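Local coordinates for periplasmic protein TorT (Vibrio parahaemolyticus, PDB 3O1I), which probably binds trimethylamine N-oxide, or a related small solute, in the periplasm and partners a membrane sensor in respiratory signalling, at residues 26-31 and 297-302; 203-208 and 230-235; 207-212 and 239-244. One frame throughout, in Å; residues are numbered along the deposited sequence.

Contact 1: 26-31 and 297-302; sequences GMVSEA and SEYRPT
Val28 of helix 18-32 meets the hydroxyl ends of Tyr299 and Thr302. Both contacts are van der Waals in kind. They join methyl groups to hydroxyl oxygens.

Val28 points its side chain toward the tail. Its CG1 stands anti to the backbone N (chi1 171°). The two methyls share the oxygen of the threonine: CG1 of Val28 lies 3.7 Å from OG1 of Thr302, and CG2 of Val28 lies 3.8 Å from the same OG1. The valine and threonine side chains cross at about a right angle. Tyr299 comes from the opposite direction and touches with its far end. OH of Tyr299 is 3.9 Å from CG2 of Val28. With CG of Tyr299 anti to its backbone N (chi1 177°), the ring is carried forward alongside Arg300 and Pro301, and OH arrives at Val28.

Helix 18-32 follows strand 7-12, the first in the chain of the five-stranded parallel sheet in one lobe of a type I periplasmic binding protein. The C-terminal tail 297-302 runs in a loop after helix 287-291 and ends against this helix. The contact lies at the surface and brings the C-terminal tail back onto the N-terminal lobe.

The polar links lie one turn earlier on the helix. Tyr299 OH is hydrogen-bonded to OD1 of Asn24, which also receives a weak bond from the backbone N of Thr302. The ring of Tyr299 meets that of Tyr25 edge-to-face.

Within the tail, the N of Pro301 sits 4.1 Å above one face of the Tyr299 ring, offset toward the rim. The ring of Pro301 packs on Leu21 and Asn24. Just before the tyrosine, Glu298 N is hydrogen-bonded to a polar side chain of another protein's chain.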
# COMPACT_ATOMS: atom_id res chain seq x y z
N GLY D 26 11.29 13.23 -28.66
CA GLY D 26 12.31 14.04 -29.31
C GLY D 26 13.64 13.36 -29.54
O GLY D 26 14.25 13.53 -30.60
N MET D 27 14.11 12.61 -28.55
CA MET D 27 15.37 11.90 -28.66
C MET D 27 15.13 10.61 -29.42
O MET D 27 15.96 10.18 -30.21
CB MET D 27 15.91 11.59 -27.27
CG MET D 27 16.14 12.84 -26.47
SD MET D 27 16.80 12.46 -24.86
CE MET D 27 18.45 13.20 -24.96
N VAL D 28 13.97 9.99 -29.17
CA VAL D 28 13.63 8.76 -29.84
C VAL D 28 13.53 8.95 -31.34
O VAL D 28 14.27 8.34 -32.10
CB VAL D 28 12.29 8.22 -29.35
CG1 VAL D 28 11.85 7.06 -30.22
CG2 VAL D 28 12.42 7.78 -27.92
N SER D 29 12.61 9.81 -31.76
CA SER D 29 12.40 10.07 -33.17
C SER D 29 13.65 10.62 -33.86
O SER D 29 13.88 10.34 -35.04
CB SER D 29 11.24 11.05 -33.35
OG SER D 29 10.09 10.55 -32.69
N GLU D 30 14.45 11.39 -33.14
CA GLU D 30 15.67 11.97 -33.69
C GLU D 30 16.83 10.98 -33.61
O GLU D 30 17.98 11.31 -33.92
CB GLU D 30 16.04 13.26 -32.94
CG GLU D 30 17.21 14.02 -33.54
CD GLU D 30 16.91 14.54 -34.94
OE1 GLU D 30 16.47 13.74 -35.79
OE2 GLU D 30 17.11 15.75 -35.19
N ALA D 31 16.53 9.75 -33.21
CA ALA D 31 17.53 8.70 -33.09
C ALA D 31 17.40 7.73 -34.27
O ALA D 31 18.38 7.11 -34.68
CB ALA D 31 17.36 7.95 -31.77
N SER D 297 -0.54 10.91 -29.79
CA SER D 297 -1.41 10.10 -28.97
C SER D 297 -1.12 8.66 -29.37
O SER D 297 -0.30 8.44 -30.26
CB SER D 297 -2.88 10.44 -29.23
OG SER D 297 -3.19 10.30 -30.60
N GLU D 298 -1.78 7.71 -28.73
CA GLU D 298 -1.56 6.29 -29.02
C GLU D 298 -0.08 5.94 -28.86
O GLU D 298 0.29 4.76 -28.83
CB GLU D 298 -2.04 5.95 -30.45
CG GLU D 298 -3.56 6.02 -30.64
CD GLU D 298 -4.31 4.83 -30.05
OE1 GLU D 298 -3.71 4.05 -29.28
OE2 GLU D 298 -5.52 4.67 -30.35
N TYR D 299 0.76 6.97 -28.75
CA TYR D 299 2.19 6.80 -28.59
C TYR D 299 2.46 6.13 -27.25
O TYR D 299 1.53 5.86 -26.48
CB TYR D 299 2.89 8.16 -28.65
CG TYR D 299 4.38 8.11 -28.42
CD1 TYR D 299 5.19 7.27 -29.18
CD2 TYR D 299 4.98 8.90 -27.44
CE1 TYR D 299 6.56 7.20 -28.96
CE2 TYR D 299 6.36 8.85 -27.21
CZ TYR D 299 7.14 8.00 -27.98
OH TYR D 299 8.50 7.93 -27.75
N ARG D 300 3.73 5.85 -26.99
CA ARG D 300 4.16 5.21 -25.76
C ARG D 300 5.65 5.45 -25.61
O ARG D 300 6.40 5.32 -26.57
CB ARG D 300 3.91 3.70 -25.84
CG ARG D 300 2.46 3.28 -26.01
CD ARG D 300 2.40 1.79 -26.31
NE ARG D 300 1.08 1.21 -26.11
CZ ARG D 300 0.83 -0.10 -26.11
NH1 ARG D 300 1.82 -0.96 -26.31
NH2 ARG D 300 -0.40 -0.55 -25.90
N PRO D 301 6.10 5.81 -24.40
CA PRO D 301 7.54 6.05 -24.23
C PRO D 301 8.31 4.78 -24.57
O PRO D 301 7.92 3.67 -24.20
CB PRO D 301 7.64 6.43 -22.75
CG PRO D 301 6.51 5.68 -22.13
CD PRO D 301 5.39 5.90 -23.11
N THR D 302 9.41 4.94 -25.29
CA THR D 302 10.23 3.80 -25.70
C THR D 302 11.70 4.00 -25.38
O THR D 302 12.04 5.07 -24.83
CB THR D 302 10.08 3.53 -27.21
OG1 THR D 302 10.16 4.77 -27.92
CG2 THR D 302 8.73 2.86 -27.51

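Contact 2: 203-208 and 230-235; sequences VAIEAA and HGVYRG
The carboxylate of Glu206 comes up to the backbone of Gly231 through one oxygen. OE2 of Glu206 is 3.4 Å from CA of Gly231, and the same OE2 is 3.7 Å from the Gly231 N. Neither approach counts as a hydrogen bond. The second flat group belongs to helix 230-236 itself: Gly231 O lies at the edge of the Arg234 guanidinium, in its plane. The same Arg234 also forms a salt bridge, through NH2, with an acidic side chain of another protein's chain.

Glu206 reaches across because its chain is extended beyond CG (chi2 173°). CG of Glu206 lies 4.1 Å from the N of Val232. Gly231 has no side chain to block the carboxylate. The charge thus lies beside the first turn of helix 230-236, where the N-terminal end of the helix would probably favour it. That turn has a polar partner of its own, as Ser229 OG is hydrogen-bonded to Val232 N.

The apolar half is formed by Ile205 and Val232. CG2 of Ile205 lies 3.8 Å from CG2 of Val232, and the two side chains cross obliquely. This branch of Ile205 does the touching, while CD1 turns off from helix 230-236. CG2 of Val232 is also 4.2 Å from CG of Glu206. One methyl therefore meets both neighbours.

The two short helical segments approach to 9.0 Å between axes, with their directions 47° apart. Both helices belong to the lobe with the four-stranded parallel sheet, as in type I periplasmic binding proteins. Ile205 and Val232 both rest on Ser225 of strand 222-225, at one edge of the sheet, and Ile205 also covers Leu223. Ala204 and Ala208 of helix 202-214 pack on helix 179-192, at Gln182 and Val186.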
# COMPACT_ATOMS: atom_id res chain seq x y z
N VAL D 203 0.85 21.68 -13.86
CA VAL D 203 0.22 20.85 -12.84
C VAL D 203 -0.89 21.68 -12.20
O VAL D 203 -2.06 21.31 -12.24
CB VAL D 203 1.27 20.39 -11.76
CG1 VAL D 203 0.59 19.70 -10.58
CG2 VAL D 203 2.27 19.45 -12.41
N ALA D 204 -0.52 22.82 -11.63
CA ALA D 204 -1.50 23.68 -11.00
C ALA D 204 -2.68 23.92 -11.95
O ALA D 204 -3.82 23.53 -11.65
CB ALA D 204 -0.86 25.00 -10.61
N ILE D 205 -2.41 24.54 -13.10
CA ILE D 205 -3.45 24.83 -14.08
C ILE D 205 -4.31 23.62 -14.39
O ILE D 205 -5.53 23.73 -14.36
CB ILE D 205 -2.86 25.45 -15.40
CG1 ILE D 205 -2.82 26.98 -15.29
CG2 ILE D 205 -3.71 25.05 -16.63
CD1 ILE D 205 -1.83 27.52 -14.27
N GLU D 206 -3.73 22.46 -14.67
CA GLU D 206 -4.57 21.29 -14.96
C GLU D 206 -5.63 21.07 -13.86
O GLU D 206 -6.81 20.81 -14.16
CB GLU D 206 -3.72 20.04 -15.10
CG GLU D 206 -2.93 19.96 -16.38
CD GLU D 206 -1.98 18.78 -16.39
OE1 GLU D 206 -1.19 18.66 -15.43
OE2 GLU D 206 -2.02 17.98 -17.34
N ALA D 207 -5.19 21.16 -12.61
CA ALA D 207 -6.05 20.99 -11.43
C ALA D 207 -7.09 22.11 -11.42
O ALA D 207 -8.27 21.85 -11.18
CB ALA D 207 -5.20 21.04 -10.14
N ALA D 208 -6.65 23.34 -11.66
CA ALA D 208 -7.56 24.48 -11.68
C ALA D 208 -8.69 24.25 -12.69
O ALA D 208 -9.84 24.61 -12.44
CB ALA D 208 -6.80 25.75 -12.02
N HIS D 230 0.28 18.10 -22.18
CA HIS D 230 -0.87 17.58 -22.90
C HIS D 230 -2.19 17.98 -22.26
O HIS D 230 -3.24 17.94 -22.90
CB HIS D 230 -0.82 16.05 -22.98
CG HIS D 230 0.39 15.53 -23.70
ND1 HIS D 230 0.29 14.65 -24.76
CD2 HIS D 230 1.71 15.74 -23.50
CE1 HIS D 230 1.51 14.34 -25.18
NE2 HIS D 230 2.38 14.99 -24.43
N GLY D 231 -2.15 18.38 -20.99
CA GLY D 231 -3.37 18.77 -20.32
C GLY D 231 -3.65 20.23 -20.53
O GLY D 231 -4.78 20.61 -20.86
N VAL D 232 -2.62 21.05 -20.34
CA VAL D 232 -2.74 22.50 -20.53
C VAL D 232 -3.07 22.78 -22.00
O VAL D 232 -3.71 23.77 -22.32
CB VAL D 232 -1.45 23.23 -20.13
CG1 VAL D 232 -1.53 24.70 -20.48
CG2 VAL D 232 -1.23 23.07 -18.63
N TYR D 233 -2.64 21.89 -22.90
CA TYR D 233 -2.92 22.03 -24.32
C TYR D 233 -4.42 21.82 -24.54
O TYR D 233 -5.08 22.71 -25.07
CB TYR D 233 -2.13 21.02 -25.15
CG TYR D 233 -2.57 20.96 -26.60
CD1 TYR D 233 -2.25 22.00 -27.50
CD2 TYR D 233 -3.32 19.89 -27.07
CE1 TYR D 233 -2.68 21.95 -28.84
CE2 TYR D 233 -3.75 19.83 -28.39
CZ TYR D 233 -3.43 20.85 -29.27
OH TYR D 233 -3.86 20.75 -30.57
N ARG D 234 -4.94 20.66 -24.15
CA ARG D 234 -6.37 20.38 -24.32
C ARG D 234 -7.22 21.52 -23.76
O ARG D 234 -8.34 21.77 -24.22
CB ARG D 234 -6.77 19.08 -23.61
CG ARG D 234 -8.04 18.51 -24.16
CD ARG D 234 -8.73 17.61 -23.17
NE ARG D 234 -9.81 18.27 -22.43
CZ ARG D 234 -9.63 19.16 -21.45
NH1 ARG D 234 -8.41 19.53 -21.05
NH2 ARG D 234 -10.69 19.66 -20.83
N GLY D 235 -6.68 22.20 -22.75
CA GLY D 235 -7.40 23.31 -22.14
C GLY D 235 -7.41 24.51 -23.06
O GLY D 235 -8.40 25.24 -23.13

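Contact 3: 207-212 and 239-244; sequences AAISEL and NKVLFA
Lys240 touches Ile209 with the base of its side chain. CB of Lys240 is 4.2 Å from CG2 of Ile209. The lysine chain then bends at chi2 (-62°), and the rest of it departs from Ile209. NZ is in a long, weak ion pair with an acidic side chain of another protein's chain.

Val241 comes next and makes the closer apolar contact. CG2 of Val241 lies 3.8 Å from CD1 of Ile209. The isoleucine thus uses two branches. Its short branch, CG2, meets the lysine, and the tip of its longer branch, CD1, meets the valine. Both partners cross Ile209 at about a right angle.

Leu242 continues the chain beside strand 222-225, with a backbone hydrogen bond to Leu223.

Ile209 also packs on Leu223, so helix, loop and edge strand meet around it. The arrangement is the helix of a beta-alpha-beta crossover (strand 197-200, helix 202-214, strand 222-225) with the chain after helix 230-236 packed against it, in the C-terminal lobe of a type I periplasmic binding protein.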
# COMPACT_ATOMS: atom_id res chain seq x y z
N ALA D 207 -5.19 21.16 -12.61
CA ALA D 207 -6.05 20.99 -11.43
C ALA D 207 -7.09 22.11 -11.42
O ALA D 207 -8.27 21.85 -11.18
CB ALA D 207 -5.20 21.04 -10.14
N ALA D 208 -6.65 23.34 -11.66
CA ALA D 208 -7.56 24.48 -11.68
C ALA D 208 -8.69 24.25 -12.69
O ALA D 208 -9.84 24.61 -12.44
CB ALA D 208 -6.80 25.75 -12.02
N ILE D 209 -8.37 23.63 -13.82
CA ILE D 209 -9.39 23.36 -14.82
C ILE D 209 -10.52 22.53 -14.22
O ILE D 209 -11.69 22.84 -14.42
CB ILE D 209 -8.83 22.61 -16.04
CG1 ILE D 209 -7.77 23.48 -16.72
CG2 ILE D 209 -9.96 22.25 -17.01
CD1 ILE D 209 -7.00 22.76 -17.80
N SER D 210 -10.20 21.49 -13.47
CA SER D 210 -11.27 20.68 -12.88
C SER D 210 -11.89 21.35 -11.67
O SER D 210 -13.08 21.19 -11.41
CB SER D 210 -10.75 19.31 -12.50
OG SER D 210 -10.62 18.50 -13.65
N GLU D 211 -11.07 22.09 -10.94
CA GLU D 211 -11.55 22.76 -9.74
C GLU D 211 -12.47 23.92 -10.03
O GLU D 211 -13.41 24.15 -9.29
CB GLU D 211 -10.37 23.20 -8.87
CG GLU D 211 -9.63 22.01 -8.22
CD GLU D 211 -10.56 21.11 -7.41
OE1 GLU D 211 -11.09 21.59 -6.39
OE2 GLU D 211 -10.77 19.94 -7.79
N LEU D 212 -12.22 24.64 -11.12
CA LEU D 212 -13.06 25.79 -11.49
C LEU D 212 -14.41 25.33 -12.00
O LEU D 212 -15.40 26.04 -11.85
CB LEU D 212 -12.37 26.67 -12.54
CG LEU D 212 -11.27 27.61 -12.00
CD1 LEU D 212 -10.78 28.52 -13.12
CD2 LEU D 212 -11.81 28.45 -10.84
N ASN D 239 -10.68 26.70 -24.67
CA ASN D 239 -10.78 27.97 -23.93
C ASN D 239 -10.78 27.82 -22.42
O ASN D 239 -10.96 28.81 -21.69
CB ASN D 239 -12.03 28.74 -24.38
CG ASN D 239 -11.90 29.28 -25.78
OD1 ASN D 239 -11.34 30.36 -25.99
ND2 ASN D 239 -12.40 28.52 -26.76
N LYS D 240 -10.58 26.60 -21.94
CA LYS D 240 -10.54 26.37 -20.51
C LYS D 240 -9.25 27.00 -19.99
O LYS D 240 -9.11 27.25 -18.80
CB LYS D 240 -10.57 24.87 -20.23
CG LYS D 240 -11.81 24.17 -20.81
CD LYS D 240 -13.10 24.70 -20.20
CE LYS D 240 -14.28 23.81 -20.56
NZ LYS D 240 -15.50 24.15 -19.79
N VAL D 241 -8.33 27.29 -20.91
CA VAL D 241 -7.06 27.93 -20.56
C VAL D 241 -6.88 29.14 -21.46
O VAL D 241 -7.27 29.12 -22.62
CB VAL D 241 -5.84 26.96 -20.75
CG1 VAL D 241 -4.57 27.63 -20.25
CG2 VAL D 241 -6.06 25.66 -20.01
N LEU D 242 -6.27 30.20 -20.95
CA LEU D 242 -6.08 31.38 -21.78
C LEU D 242 -4.77 31.36 -22.54
O LEU D 242 -4.76 31.28 -23.77
CB LEU D 242 -6.14 32.65 -20.92
CG LEU D 242 -7.47 32.84 -20.20
CD1 LEU D 242 -7.47 34.14 -19.43
CD2 LEU D 242 -8.60 32.82 -21.22
N PHE D 243 -3.67 31.42 -21.81
CA PHE D 243 -2.34 31.44 -22.41
C PHE D 243 -1.48 30.26 -21.98
O PHE D 243 -1.91 29.42 -21.19
CB PHE D 243 -1.68 32.77 -22.05
CG PHE D 243 -0.30 32.92 -22.59
CD1 PHE D 243 -0.05 32.72 -23.94
CD2 PHE D 243 0.76 33.24 -21.75
CE1 PHE D 243 1.24 32.82 -24.44
CE2 PHE D 243 2.05 33.34 -22.24
CZ PHE D 243 2.29 33.14 -23.59
N ALA D 244 -0.26 30.20 -22.51
CA ALA D 244 0.70 29.13 -22.19
C ALA D 244 1.90 29.16 -23.14
O ALA D 244 1.77 28.86 -24.33
CB ALA D 244 0.03 27.77 -22.27

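Contacts 2 and 3 are buried, while contact 1 lies at the surface. Contacts 2 and 3 both use helix 202-214, and their centres are about 6 Å apart. They are joined directly by a probable hydrogen bond of 3.0 Å from Val241 N to Gly235 O. Both pack the chain from helix 230-236 to Val241 against helix 202-214. Contact 1 belongs to the other lobe. Its centre is about 22 Å from that of contact 2 and about 27 Å from that of contact 3, and it encloses both along the chain. Contact 1 sets methyls against hydroxyls, contact 2 mixes a carboxylate with apolar packing, and contact 3 is essentially aliphatic.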